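Local coordinates for protein endoglucanase (Fervidobacterium pennivorans DSM 9078, PDB 6KDD) that probably hydrolyses beta-1,4-glucosidic bonds in cellulose and related beta-glucans, as a glycoside hydrolase family 5 endoglucanase, at residues A291-E294 with G298-I301; V226-N229 with W233-N236; I20-N25 with M282-G287. All coordinates share one frame; numbering follows the deposited sequence.

Contact 1. Residues A291-E294 with G298-I301; sequences AYWE and GFGI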
loop_
_atom_site.group_PDB
_atom_site.type_symbol
_atom_site.label_atom_id
_atom_site.label_comp_id
_atom_site.label_asym_id
_atom_site.label_seq_id
_atom_site.Cartn_x
_atom_site.Cartn_y
_atom_site.Cartn_z
ATOM N N ALA A 291 -3.052 4.909 3.987
ATOM C CA ALA A 291 -3.965 3.794 3.766
ATOM C C ALA A 291 -3.757 2.770 4.873
ATOM O O ALA A 291 -2.677 2.183 5.042
ATOM C CB ALA A 291 -3.799 3.183 2.397
ATOM N N TYR A 292 -4.827 2.590 5.642
ATOM C CA TYR A 292 -4.808 1.674 6.757
ATOM C C TYR A 292 -4.670 0.231 6.257
ATOM O O TYR A 292 -5.290 -0.131 5.258
ATOM C CB TYR A 292 -6.077 1.863 7.581
ATOM C CG TYR A 292 -6.157 0.878 8.721
ATOM C CD1 TYR A 292 -5.315 1.017 9.826
ATOM C CD2 TYR A 292 -7.028 -0.210 8.674
ATOM C CE1 TYR A 292 -5.330 0.077 10.853
ATOM C CE2 TYR A 292 -7.102 -1.115 9.732
ATOM C CZ TYR A 292 -6.224 -0.980 10.798
ATOM O OH TYR A 292 -6.243 -1.882 11.817
ATOM N N TRP A 293 -3.914 -0.595 6.998
ATOM C CA TRP A 293 -3.866 -2.042 6.752
ATOM C C TRP A 293 -4.616 -2.764 7.866
ATOM O O TRP A 293 -4.128 -2.768 8.993
ATOM C CB TRP A 293 -2.416 -2.569 6.742
ATOM C CG TRP A 293 -2.368 -4.027 6.363
ATOM C CD1 TRP A 293 -2.344 -5.118 7.200
ATOM C CD2 TRP A 293 -2.369 -4.546 5.019
ATOM N NE1 TRP A 293 -2.281 -6.279 6.452
ATOM C CE2 TRP A 293 -2.280 -5.961 5.118
ATOM C CE3 TRP A 293 -2.384 -3.952 3.743
ATOM C CZ2 TRP A 293 -2.305 -6.785 3.982
ATOM C CZ3 TRP A 293 -2.349 -4.765 2.621
ATOM C CH2 TRP A 293 -2.350 -6.165 2.742
ATOM N N GLU A 294 -5.779 -3.384 7.592
ATOM C CA GLU A 294 -6.479 -3.375 6.304
ATOM C C GLU A 294 -7.982 -3.424 6.584
ATOM O O GLU A 294 -8.398 -3.329 7.757
ATOM C CB GLU A 294 -5.984 -4.473 5.352
ATOM C CG GLU A 294 -5.559 -5.762 6.054
ATOM C CD GLU A 294 -6.631 -6.551 6.784
ATOM O OE1 GLU A 294 -7.849 -6.389 6.479
ATOM O OE2 GLU A 294 -6.245 -7.346 7.662
ATOM N N GLY A 298 -7.307 -9.897 9.177
ATOM C CA GLY A 298 -6.710 -10.018 10.502
ATOM C C GLY A 298 -6.365 -8.695 11.195
ATOM O O GLY A 298 -6.073 -8.688 12.398
ATOM N N PHE A 299 -6.259 -7.601 10.421
ATOM C CA PHE A 299 -6.023 -6.276 10.984
ATOM C C PHE A 299 -7.258 -5.410 10.768
ATOM O O PHE A 299 -7.153 -4.205 10.880
ATOM C CB PHE A 299 -4.918 -5.584 10.172
ATOM C CG PHE A 299 -3.515 -6.112 10.352
ATOM C CD1 PHE A 299 -3.125 -7.355 9.844
ATOM C CD2 PHE A 299 -2.557 -5.318 10.944
ATOM C CE1 PHE A 299 -1.817 -7.781 9.995
ATOM C CE2 PHE A 299 -1.249 -5.737 11.070
ATOM C CZ PHE A 299 -0.887 -6.988 10.632
ATOM N N GLY A 300 -8.406 -6.024 10.430
ATOM C CA GLY A 300 -9.559 -5.351 9.849
ATOM C C GLY A 300 -10.246 -4.311 10.758
ATOM O O GLY A 300 -10.246 -4.396 12.003
ATOM N N ILE A 301 -10.802 -3.274 10.119
ATOM C CA ILE A 301 -11.681 -2.327 10.803
ATOM C C ILE A 301 -13.156 -2.547 10.451
ATOM O O ILE A 301 -14.028 -1.801 10.943
ATOM C CB ILE A 301 -11.271 -0.879 10.505
ATOM C CG1 ILE A 301 -10.956 -0.671 9.010
ATOM C CG2 ILE A 301 -10.103 -0.505 11.417
ATOM C CD1 ILE A 301 -10.731 0.799 8.674
#
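Phe299 turns back onto the end of the last barrel strand, where it meets Trp293, Glu294 and Tyr292. The indole of Trp293 points its pyrrole edge at one face of the phenyl ring, CD1 lying 3.5 Å from Phe299 CG, a T-shaped pair with planes at 76°. Glu294, which follows a cis peptide bond, has CG squeezed between its own N and C (chi1 34°) and a further bend at chi2; together these bring OE2 to Phe299 N, which donates a hydrogen bond at 2.8 Å from above the carboxylate plane, while OE1 is held by Ala297 N. The carbonyl O of Glu294 takes a CA-H...O contact from Gly300 CA at 3.1 Å and a weak bond from Ile301 N. Tyr292 donates its phenol OH to Phe299 O over 2.7 Å, in the carbonyl plane, and CE2 of the same ring packs on Ile301 CG2 (3.5 Å). The turn follows the C-terminal end of strand 289-292, the end that carries the active site in TIM-barrel glycoside hydrolases; glycerol and Tris bound about 4 Å from the Trp293 side chain are consistent with a pocket there. Strands 22-25 and 256-261 flank it, and helix 313-318 packs on Tyr292 and Ile301.

Contact 2. Residues V226-N229 with W233-N236; sequences VKWN and WEIN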
loop_
_atom_site.group_PDB
_atom_site.type_symbol
_atom_site.label_atom_id
_atom_site.label_comp_id
_atom_site.label_asym_id
_atom_site.label_seq_id
_atom_site.Cartn_x
_atom_site.Cartn_y
_atom_site.Cartn_z
ATOM N N VAL A 226 1.961 -7.860 24.133
ATOM C CA VAL A 226 2.729 -6.626 24.141
ATOM C C VAL A 226 1.741 -5.460 24.099
ATOM O O VAL A 226 0.772 -5.489 23.332
ATOM C CB VAL A 226 3.757 -6.575 22.989
ATOM C CG1 VAL A 226 4.601 -5.308 23.012
ATOM C CG2 VAL A 226 4.660 -7.804 22.956
ATOM N N LYS A 227 2.022 -4.425 24.909
ATOM C CA LYS A 227 1.130 -3.285 25.056
ATOM C C LYS A 227 1.712 -2.067 24.363
ATOM O O LYS A 227 2.926 -1.927 24.210
ATOM C CB LYS A 227 0.819 -2.946 26.518
ATOM C CG LYS A 227 0.049 -4.011 27.280
ATOM C CD LYS A 227 -1.420 -3.942 27.043
ATOM C CE LYS A 227 -2.180 -4.968 27.854
ATOM N NZ LYS A 227 -1.837 -6.349 27.439
ATOM N N TRP A 228 0.801 -1.182 23.950
ATOM C CA TRP A 228 1.212 0.127 23.482
ATOM C C TRP A 228 0.276 1.116 24.162
ATOM O O TRP A 228 -0.924 1.114 23.884
ATOM C CB TRP A 228 1.136 0.261 21.942
ATOM C CG TRP A 228 1.894 1.448 21.431
ATOM C CD1 TRP A 228 3.200 1.452 21.031
ATOM C CD2 TRP A 228 1.398 2.791 21.222
ATOM N NE1 TRP A 228 3.573 2.713 20.651
ATOM C CE2 TRP A 228 2.476 3.544 20.723
ATOM C CE3 TRP A 228 0.167 3.431 21.433
ATOM C CZ2 TRP A 228 2.363 4.896 20.425
ATOM C CZ3 TRP A 228 0.049 4.770 21.136
ATOM C CH2 TRP A 228 1.142 5.490 20.662
ATOM N N ASN A 229 0.854 1.949 25.032
ATOM C CA ASN A 229 0.120 2.685 26.054
ATOM C C ASN A 229 -0.223 4.107 25.617
ATOM O O ASN A 229 -1.071 4.729 26.248
ATOM C CB ASN A 229 0.925 2.813 27.358
ATOM C CG ASN A 229 1.142 1.473 28.028
ATOM O OD1 ASN A 229 0.337 0.570 27.876
ATOM N ND2 ASN A 229 2.223 1.331 28.769
ATOM N N TRP A 233 6.718 9.315 25.434
ATOM C CA TRP A 233 7.942 8.922 24.742
ATOM C C TRP A 233 7.594 7.992 23.570
ATOM O O TRP A 233 8.345 7.934 22.595
ATOM C CB TRP A 233 8.973 8.216 25.662
ATOM C CG TRP A 233 8.523 6.817 25.967
ATOM C CD1 TRP A 233 7.560 6.467 26.868
ATOM C CD2 TRP A 233 8.931 5.594 25.334
ATOM N NE1 TRP A 233 7.347 5.114 26.845
ATOM C CE2 TRP A 233 8.176 4.550 25.914
ATOM C CE3 TRP A 233 9.848 5.265 24.330
ATOM C CZ2 TRP A 233 8.307 3.210 25.531
ATOM C CZ3 TRP A 233 9.992 3.940 23.969
ATOM C CH2 TRP A 233 9.231 2.929 24.558
ATOM N N GLU A 234 6.513 7.214 23.714
ATOM C CA GLU A 234 6.055 6.326 22.641
ATOM C C GLU A 234 5.549 7.139 21.447
ATOM O O GLU A 234 5.953 6.896 20.301
ATOM C CB GLU A 234 4.887 5.474 23.113
ATOM C CG GLU A 234 5.303 4.366 24.051
ATOM C CD GLU A 234 4.123 3.576 24.569
ATOM O OE1 GLU A 234 3.170 4.192 25.094
ATOM O OE2 GLU A 234 4.140 2.348 24.433
ATOM N N ILE A 235 4.709 8.138 21.753
ATOM C CA ILE A 235 4.222 9.092 20.767
ATOM C C ILE A 235 5.413 9.813 20.166
ATOM O O ILE A 235 5.462 9.957 18.945
ATOM C CB ILE A 235 3.157 10.052 21.344
ATOM C CG1 ILE A 235 1.988 9.321 22.009
ATOM C CG2 ILE A 235 2.700 11.092 20.331
ATOM C CD1 ILE A 235 0.909 8.900 21.075
ATOM N N ASN A 236 6.387 10.228 21.010
ATOM C CA ASN A 236 7.573 10.918 20.516
ATOM C C ASN A 236 8.364 10.076 19.515
ATOM O O ASN A 236 8.911 10.629 18.552
ATOM C CB ASN A 236 8.486 11.470 21.624
ATOM C CG ASN A 236 7.998 12.807 22.149
ATOM O OD1 ASN A 236 7.506 13.629 21.379
ATOM N ND2 ASN A 236 8.106 13.028 23.450
HETATM O O HOH W 1 5.970 4.101 19.581
#
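Glu234, in the first turn of helix 232-252, reaches back to Trp228 and Asn229 in the loop that leads into this outer helix of the TIM barrel. Its OE1 accepts a hydrogen bond from Glu231 N, just before the helix. Across the contact, Asn229 N gives two weak bonds to the same carboxylate, one to OE1 at 3.2 Å and a straighter one to OE2 at 3.4 Å, with an N-H...O angle of 170°. The side-chain ND2 of Asn229 bonds instead to Glu231 OE1. Extended beyond CG, the Glu234 chain slides along one face of the Trp228 indole until its carboxylate lies nearly flat over the ring rim, the planes 21° apart. OE2 is then 3.6 Å from Trp228 CD1, and CB sits 3.7 Å from CZ2. A further apolar contact lies at the edge of the indole, where Ile235 CD1 comes to 3.4 Å from Trp228 CH2. Trp275 and Phe210 also meet this buried ring, and Ser271 OG bonds to Trp228 N. A water in the indole plane links the segments, accepting from Trp228 NE1 at 3.0 Å and donating to Glu234 O at 2.9 Å.

Contact 3. Residues I20-N25 with M282-G287; sequences IGKGVN and MAEEFG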
loop_
_atom_site.group_PDB
_atom_site.type_symbol
_atom_site.label_atom_id
_atom_site.label_comp_id
_atom_site.label_asym_id
_atom_site.label_seq_id
_atom_site.Cartn_x
_atom_site.Cartn_y
_atom_site.Cartn_z
ATOM N N ILE A 20 -5.513 11.094 -2.402
ATOM C CA ILE A 20 -5.416 9.859 -1.633
ATOM C C ILE A 20 -6.089 10.071 -0.287
ATOM O O ILE A 20 -6.955 9.281 0.108
ATOM C CB ILE A 20 -3.956 9.422 -1.487
ATOM C CG1 ILE A 20 -3.355 9.233 -2.880
ATOM C CG2 ILE A 20 -3.862 8.146 -0.667
ATOM C CD1 ILE A 20 -1.866 9.025 -2.925
ATOM N N GLY A 21 -5.662 11.143 0.424
ATOM C CA GLY A 21 -6.345 11.517 1.651
ATOM C C GLY A 21 -6.382 10.361 2.645
ATOM O O GLY A 21 -5.332 9.811 2.976
ATOM N N LYS A 22 -7.598 10.013 3.083
ATOM C CA LYS A 22 -7.844 8.957 4.048
ATOM C C LYS A 22 -8.146 7.667 3.278
ATOM O O LYS A 22 -9.127 7.627 2.533
ATOM C CB LYS A 22 -9.080 9.309 4.879
ATOM C CG LYS A 22 -9.077 10.678 5.561
ATOM C CD LYS A 22 -10.329 10.811 6.437
ATOM C CE LYS A 22 -10.467 12.117 7.196
ATOM N NZ LYS A 22 -9.124 12.703 7.420
ATOM N N GLY A 23 -7.333 6.619 3.496
ATOM C CA GLY A 23 -7.412 5.456 2.626
ATOM C C GLY A 23 -7.423 4.150 3.401
ATOM O O GLY A 23 -7.060 4.133 4.596
ATOM N N VAL A 24 -7.806 3.067 2.689
ATOM C CA VAL A 24 -7.751 1.756 3.302
ATOM C C VAL A 24 -7.297 0.734 2.260
ATOM O O VAL A 24 -7.673 0.771 1.097
ATOM C CB VAL A 24 -9.077 1.368 3.982
ATOM C CG1 VAL A 24 -10.230 1.249 2.986
ATOM C CG2 VAL A 24 -8.954 0.115 4.846
ATOM N N ASN A 25 -6.482 -0.214 2.710
ATOM C CA ASN A 25 -6.113 -1.313 1.842
ATOM C C ASN A 25 -7.229 -2.358 1.819
ATOM O O ASN A 25 -7.708 -2.744 2.885
ATOM C CB ASN A 25 -4.841 -1.946 2.400
ATOM C CG ASN A 25 -3.613 -1.140 2.049
ATOM O OD1 ASN A 25 -2.992 -1.378 1.008
ATOM N ND2 ASN A 25 -3.177 -0.304 2.987
ATOM N N MET A 282 -0.277 11.442 13.289
ATOM C CA MET A 282 1.067 11.863 12.913
ATOM C C MET A 282 1.178 12.026 11.403
ATOM O O MET A 282 1.847 12.943 10.923
ATOM C CB MET A 282 2.155 10.905 13.408
ATOM C CG MET A 282 3.499 11.596 13.676
ATOM S SD MET A 282 3.364 12.766 15.082
ATOM C CE MET A 282 3.437 11.650 16.483
ATOM N N ALA A 283 0.531 11.141 10.636
ATOM C CA ALA A 283 0.566 11.269 9.180
ATOM C C ALA A 283 -0.134 12.577 8.788
ATOM O O ALA A 283 0.375 13.344 7.975
ATOM C CB ALA A 283 -0.109 10.035 8.553
ATOM N N GLU A 284 -1.260 12.882 9.439
ATOM C CA GLU A 284 -1.990 14.122 9.181
ATOM C C GLU A 284 -1.154 15.350 9.540
ATOM O O GLU A 284 -1.085 16.298 8.754
ATOM C CB GLU A 284 -3.342 14.103 9.892
ATOM C CG GLU A 284 -4.294 13.138 9.217
ATOM C CD GLU A 284 -5.746 13.158 9.626
ATOM O OE1 GLU A 284 -6.032 13.424 10.816
ATOM O OE2 GLU A 284 -6.591 12.865 8.735
ATOM N N GLU A 285 -0.457 15.283 10.684
ATOM C CA GLU A 285 0.391 16.368 11.151
ATOM C C GLU A 285 1.430 16.691 10.093
ATOM O O GLU A 285 1.649 17.868 9.841
ATOM C CB GLU A 285 1.032 16.045 12.502
ATOM C CG GLU A 285 2.008 17.104 13.022
ATOM C CD GLU A 285 2.491 16.770 14.422
ATOM O OE1 GLU A 285 1.634 16.687 15.315
ATOM O OE2 GLU A 285 3.708 16.539 14.616
ATOM N N PHE A 286 2.039 15.672 9.461
ATOM C CA PHE A 286 3.130 15.925 8.528
ATOM C C PHE A 286 2.652 15.940 7.077
ATOM O O PHE A 286 3.464 15.930 6.149
ATOM C CB PHE A 286 4.290 14.932 8.674
ATOM C CG PHE A 286 5.097 15.046 9.954
ATOM C CD1 PHE A 286 6.127 15.975 10.073
ATOM C CD2 PHE A 286 4.827 14.241 11.053
ATOM C CE1 PHE A 286 6.870 16.089 11.243
ATOM C CE2 PHE A 286 5.582 14.339 12.218
ATOM C CZ PHE A 286 6.595 15.272 12.316
ATOM N N GLY A 287 1.340 15.918 6.868
ATOM C CA GLY A 287 0.847 16.099 5.507
ATOM C C GLY A 287 0.988 14.836 4.657
ATOM O O GLY A 287 1.078 14.912 3.432
#
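Lys22 and Glu284 join the first barrel strand to the end of helix 269-285 by a single salt bridge, Lys22 NZ to Glu284 OE2 at 2.9 Å. The two chains approach at a slant and meet through their charged ends. The lysine is extended as far as CE, then turned about the CD-CE bond (chi4 -26°, close to eclipsed), which sets the ammonium beside the carboxylate. Glu284 keeps CG opposite its carbonyl carbon and stretches out, carrying OE2 beyond the helix. Its other oxygen, OE1, forms a salt bridge with Arg280, so the carboxylate is shared between two positive groups and would probably stay ionised.

Apolar packing between the segments is lacking; Tyr290 of strand 289-292 instead touches the side chains of both Lys22 and Glu284. Lys22 N is bonded to Asp56 OD2, and Gly21, with positive phi, leads from helix 13-20 into the strand. Gly287 N bonds to Glu284 O at 3.1 Å and Phe288 N to Ala283 O, a Schellman motif that ends the helix with Gly287 as its C-prime residue. The Lys22-Glu284 pair is a charged surface crosslink between helix 269-285, which precedes the last strand, and strand 22-25, where the TIM barrel closes.

Contact 1 is the buried one, contact 2 is partly buried at the barrel's periphery, and contact 3 is a surface pairing. Contacts 1 and 3 serve neighbouring strands, 289-292 and 22-25, and join directly through Tyr292 N to Gly23 O and Tyr292 O to Asn25 N; helix 269-285 also leads straight into strand 289-292. Contact 2 joins helix 232-252 to the loop before it and reaches contact 3 through packing of Ile235 O on Met282 CE, but stays about 12 Å from contact 1 at the nearest atoms. Chemistry follows position: aromatic packing with a carboxylate bonded to backbone in contact 1, a stacked carboxylate and bridging water in contact 2, and one ion pair in contact 3.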